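PDB 2FFG: ykuJ from Bacillus subtilis, which is of unknown function and belongs to the DUF1797 family, a small alpha/beta protein found here as a pair of identical subunits. Local coordinates for residues T9-L14 / D65-V70; E49-Q54 / P59-F64. All blocks are in the same frame, centred on the assembly; numbering follows the deposited sequence.

Contact 1: T9-L14 / D65-V70; sequences TRLQSL and DNIDMV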
# COMPACT_ATOMS: atom_id res chain seq x y z
N THR A 9 -8.58 4.09 4.78
CA THR A 9 -8.53 2.79 4.12
C THR A 9 -7.13 2.21 4.31
O THR A 9 -6.97 1.08 4.77
CB THR A 9 -8.83 2.91 2.62
OG1 THR A 9 -10.10 3.54 2.43
CG2 THR A 9 -8.87 1.53 1.98
N ARG A 10 -6.13 3.01 3.97
CA ARG A 10 -4.75 2.57 4.08
C ARG A 10 -4.37 2.14 5.50
O ARG A 10 -3.58 1.21 5.69
CB ARG A 10 -3.82 3.69 3.60
CG ARG A 10 -3.88 3.92 2.09
CD ARG A 10 -3.11 5.18 1.71
NE ARG A 10 -2.96 5.34 0.26
CZ ARG A 10 -3.94 5.66 -0.58
NH1 ARG A 10 -5.16 5.87 -0.13
NH2 ARG A 10 -3.69 5.76 -1.87
N LEU A 11 -4.93 2.80 6.50
CA LEU A 11 -4.63 2.46 7.88
C LEU A 11 -5.36 1.19 8.29
O LEU A 11 -4.90 0.47 9.17
CB LEU A 11 -5.00 3.61 8.82
CG LEU A 11 -4.18 4.90 8.65
CD1 LEU A 11 -4.61 5.93 9.69
CD2 LEU A 11 -2.71 4.60 8.78
N GLN A 12 -6.49 0.92 7.66
CA GLN A 12 -7.25 -0.28 7.98
C GLN A 12 -6.53 -1.49 7.43
O GLN A 12 -6.43 -2.52 8.11
CB GLN A 12 -8.66 -0.19 7.40
CG GLN A 12 -9.51 0.89 8.03
CD GLN A 12 -10.85 1.01 7.35
OE1 GLN A 12 -10.95 1.02 6.12
NE2 GLN A 12 -11.90 1.14 8.15
N SER A 13 -6.03 -1.38 6.20
CA SER A 13 -5.31 -2.49 5.60
C SER A 13 -3.95 -2.63 6.27
O SER A 13 -3.37 -3.71 6.28
CB SER A 13 -5.14 -2.27 4.08
OG SER A 13 -4.49 -1.06 3.79
N LEU A 14 -3.46 -1.54 6.85
CA LEU A 14 -2.17 -1.54 7.54
C LEU A 14 -2.27 -2.39 8.80
O LEU A 14 -1.38 -3.18 9.09
CB LEU A 14 -1.76 -0.10 7.88
CG LEU A 14 -0.34 0.30 8.36
CD1 LEU A 14 -0.23 0.22 9.86
CD2 LEU A 14 0.70 -0.58 7.69
N ASP A 65 -4.66 5.35 19.79
CA ASP A 65 -5.30 4.05 19.93
C ASP A 65 -6.55 4.03 19.07
O ASP A 65 -7.26 3.03 19.04
CB ASP A 65 -5.66 3.78 21.39
CG ASP A 65 -6.56 4.84 21.98
OD1 ASP A 65 -6.11 5.99 22.12
OD2 ASP A 65 -7.73 4.52 22.29
N ASN A 66 -6.81 5.12 18.37
CA ASN A 66 -7.98 5.20 17.52
C ASN A 66 -7.64 5.60 16.09
O ASN A 66 -7.09 6.67 15.83
CB ASN A 66 -8.97 6.19 18.12
CG ASN A 66 -10.23 6.30 17.29
OD1 ASN A 66 -10.18 6.63 16.11
ND2 ASN A 66 -11.37 6.01 17.91
N ILE A 67 -7.99 4.73 15.15
CA ILE A 67 -7.73 4.93 13.74
C ILE A 67 -8.28 6.25 13.16
O ILE A 67 -7.65 6.87 12.31
CB ILE A 67 -8.29 3.75 12.93
CG1 ILE A 67 -7.78 3.83 11.49
CG2 ILE A 67 -9.81 3.76 12.97
CD1 ILE A 67 -8.45 4.82 10.50
N ASP A 68 -9.45 6.68 13.62
CA ASP A 68 -10.02 7.92 13.11
C ASP A 68 -9.22 9.12 13.55
O ASP A 68 -9.05 10.08 12.80
CB ASP A 68 -11.49 8.09 13.56
CG ASP A 68 -12.44 7.16 12.82
OD1 ASP A 68 -12.14 6.79 11.67
OD2 ASP A 68 -13.51 6.82 13.38
N MSE A 69 -8.71 9.06 14.78
CA MSE A 69 -7.92 10.16 15.32
C MSE A 69 -6.52 10.28 14.75
O MSE A 69 -5.99 11.38 14.64
CB MSE A 69 -7.89 10.03 16.83
CG MSE A 69 -9.26 10.25 17.42
SE MSE A 69 -9.32 9.98 19.30
CE MSE A 69 -8.29 11.53 19.84
N VAL A 70 -5.90 9.16 14.39
CA VAL A 70 -4.57 9.22 13.82
C VAL A 70 -4.73 9.68 12.37
O VAL A 70 -3.91 10.43 11.85
CB VAL A 70 -3.86 7.85 13.90
CG1 VAL A 70 -4.65 6.79 13.12
CG2 VAL A 70 -2.44 7.97 13.38
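Leu11 on helix 3-21 meets Ile67 and Val70 on the first turn of helix 67-79. The contact across the two segments is apolar and small, with about 160 Å² buried over both sides. On helix 3-21 Leu11 makes the close contacts. Its CB lies 3.9 Å from Ile67 CG1, and the two side chains pass at a slant. Ile67 CD1 lies about equally far from Leu11 CB, 4.0 Å, and Leu11 CD1, 4.1 Å, so it sits against both the base and one branch of the leucine. Ile67 CG1 is anti to the backbone N (chi1 -169°), which carries the longer branch across the gap to Leu11. The second touch is made by branch ends. Leu11 CD1 and Val70 CG1 meet tip to tip at 3.5 Å, a close approach for two methyl groups. Ile67 and Val70 are three residues apart, about one helical turn, and both point toward helix 3-21.

The polar bonds lie within each segment. Asn66 is the N-cap of helix 67-79. Its OD1 accepts from Met69 N, a selenomethionine here, at 3.1 Å, with the donor above the carbonyl plane. A second bond to OD1, from Asp68 N, is weak. Both serve amides of the first turn, the usual task of an N-cap side chain. On the other helix, Ser13 OG donates to Arg10 O at 3.1 Å.

Phe48 of strand 47-54 touches all three apolar residues, and Leu11 also rests on Phe29 and Val39. Away from this core, Arg10 NE forms a salt bridge with Glu16 of the second subunit. The arrangement is that of a two-layer alpha/beta sandwich, in which both helices cover one face of an antiparallel sheet and meet here at the start of helix 67-79.

Contact 2: E49-Q54 / P59-F64; sequences ELTVFQ and PNTYPF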
# COMPACT_ATOMS: atom_id res chain seq x y z
N GLU A 49 1.36 4.36 15.99
CA GLU A 49 2.42 5.26 16.42
C GLU A 49 2.76 6.13 15.21
O GLU A 49 3.22 5.64 14.18
CB GLU A 49 3.65 4.49 16.87
CG GLU A 49 4.76 5.40 17.37
CD GLU A 49 6.04 4.65 17.66
OE1 GLU A 49 6.61 4.06 16.72
OE2 GLU A 49 6.47 4.66 18.83
N LEU A 50 2.50 7.42 15.33
CA LEU A 50 2.78 8.34 14.24
C LEU A 50 4.12 9.05 14.45
O LEU A 50 4.39 9.62 15.50
CB LEU A 50 1.67 9.37 14.14
CG LEU A 50 1.79 10.41 13.03
CD1 LEU A 50 1.42 9.80 11.68
CD2 LEU A 50 0.88 11.58 13.34
N THR A 51 4.96 8.99 13.43
CA THR A 51 6.27 9.62 13.44
C THR A 51 6.24 10.78 12.44
O THR A 51 5.94 10.58 11.26
CB THR A 51 7.36 8.60 13.06
OG1 THR A 51 7.39 7.57 14.06
CG2 THR A 51 8.72 9.26 12.99
N VAL A 52 6.53 11.98 12.94
CA VAL A 52 6.51 13.20 12.12
C VAL A 52 7.93 13.67 11.84
O VAL A 52 8.68 14.02 12.76
CB VAL A 52 5.76 14.33 12.86
CG1 VAL A 52 5.59 15.54 11.93
CG2 VAL A 52 4.41 13.82 13.36
N PHE A 53 8.31 13.71 10.57
CA PHE A 53 9.66 14.11 10.22
C PHE A 53 9.91 15.62 10.21
O PHE A 53 9.00 16.43 9.98
CB PHE A 53 10.04 13.51 8.85
CG PHE A 53 9.90 12.01 8.80
CD1 PHE A 53 10.72 11.20 9.59
CD2 PHE A 53 8.91 11.41 8.02
CE1 PHE A 53 10.55 9.81 9.59
CE2 PHE A 53 8.74 10.02 8.01
CZ PHE A 53 9.56 9.22 8.80
N GLN A 54 11.15 15.98 10.51
CA GLN A 54 11.58 17.37 10.50
C GLN A 54 13.05 17.35 10.08
O GLN A 54 13.86 16.66 10.70
CB GLN A 54 11.44 18.02 11.89
CG GLN A 54 11.91 19.47 11.92
CD GLN A 54 11.78 20.13 13.29
OE1 GLN A 54 12.29 19.61 14.30
NE2 GLN A 54 11.12 21.28 13.34
N PRO A 59 13.04 12.73 14.56
CA PRO A 59 11.58 12.81 14.46
C PRO A 59 10.81 12.59 15.77
O PRO A 59 11.28 11.90 16.67
CB PRO A 59 11.24 11.75 13.41
CG PRO A 59 12.29 10.70 13.65
CD PRO A 59 13.56 11.53 13.86
N ASN A 60 9.63 13.19 15.85
CA ASN A 60 8.80 13.03 17.04
C ASN A 60 7.71 12.00 16.80
O ASN A 60 7.16 11.90 15.70
CB ASN A 60 8.19 14.37 17.44
CG ASN A 60 9.15 15.20 18.28
OD1 ASN A 60 10.36 15.09 18.14
ND2 ASN A 60 8.61 16.03 19.16
N THR A 61 7.41 11.20 17.83
CA THR A 61 6.39 10.17 17.72
C THR A 61 5.22 10.45 18.65
O THR A 61 5.40 10.99 19.73
CB THR A 61 6.94 8.81 18.08
OG1 THR A 61 7.29 8.79 19.47
CG2 THR A 61 8.15 8.49 17.24
N TYR A 62 4.03 10.08 18.20
CA TYR A 62 2.81 10.29 18.97
C TYR A 62 1.94 9.04 18.93
O TYR A 62 1.62 8.53 17.85
CB TYR A 62 2.02 11.46 18.39
CG TYR A 62 2.84 12.71 18.23
CD1 TYR A 62 3.65 12.91 17.11
CD2 TYR A 62 2.84 13.69 19.22
CE1 TYR A 62 4.45 14.05 16.98
CE2 TYR A 62 3.64 14.83 19.12
CZ TYR A 62 4.44 15.01 18.00
OH TYR A 62 5.22 16.14 17.89
N PRO A 63 1.57 8.51 20.10
CA PRO A 63 0.73 7.31 20.12
C PRO A 63 -0.76 7.64 19.93
O PRO A 63 -1.22 8.71 20.33
CB PRO A 63 1.04 6.70 21.47
CG PRO A 63 1.24 7.91 22.34
CD PRO A 63 2.05 8.84 21.46
N PHE A 64 -1.48 6.74 19.28
CA PHE A 64 -2.92 6.88 19.04
C PHE A 64 -3.50 5.48 19.14
O PHE A 64 -2.92 4.52 18.64
CB PHE A 64 -3.21 7.42 17.63
CG PHE A 64 -2.82 8.85 17.43
CD1 PHE A 64 -1.52 9.20 17.08
CD2 PHE A 64 -3.76 9.87 17.58
CE1 PHE A 64 -1.16 10.53 16.89
CE2 PHE A 64 -3.41 11.20 17.40
CZ PHE A 64 -2.10 11.53 17.05
O HOH W 1 8.55 15.91 14.50
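Strands 49-54 and 59-64 run antiparallel, their axes 4.5 Å apart at the closest point and their directions 156° apart. They are the arms of a beta hairpin at one edge of the four-stranded sheet. Leu50 with Tyr62 and Val52 with Asn60 are hydrogen-bonded pairs. Leu50 and Tyr62 exchange two bonds, with Leu50 N to Tyr62 O at 2.9 Å. Val52 N gives a nearly straight bond to Asn60 O (171°). The return bond from Asn60 N to Val52 O is weak.

Leu50, Val52, Asn60 and Tyr62 share the face that carries helix 67-79. Val52 CG2 touches Tyr62 CE1 at 3.6 Å, and the two side chains cross. With CG beside its backbone N (chi1 -52°), the Tyr62 ring turns back along the hairpin toward Val52. Leu50 O lies at the edge of this ring, near its plane. Leu50 CB also meets Phe64 CE1. The helix covers part of this face, with Ile74 on Leu50 and Leu77 on Val52.

Thr51 and Thr61 form a non-hydrogen-bonded pair on the other face and point the same way. Thr51 OG1 lies 3.4 Å from Thr61 CG2, a polar atom against a methyl. Thr51 CG2 packs alongside Pro59 CB at 3.6 Å, and Phe53 CD1 touches the same proline carbon. Glu49 lays its extended chain across Thr61.

A water sits where the pairing is weakest: it donates to Val52 O at 2.6 Å and accepts from Asn60 N at 3.2 Å.

How the contacts relate
Contact 2 comes within the chain interval that contact 1 spans. Helix 3-21 leads into strands 25-31 and 34-42, then the hairpin 47-54 and 57-64, then helix 67-79. Contact 1 therefore brings the two terminal helices together, while contact 2 pairs the last two strands, neighbours in sequence. Their centres are 14 Å apart, on opposite sides of the chain's centre. They are directly joined where strand 57-64 passes into helix 67-79: Phe64 CG packs against Val70 CB at 3.8 Å. Helix 67-79 thus takes part in the helix pair and also packs on the edge hairpin, consistent with a single small domain.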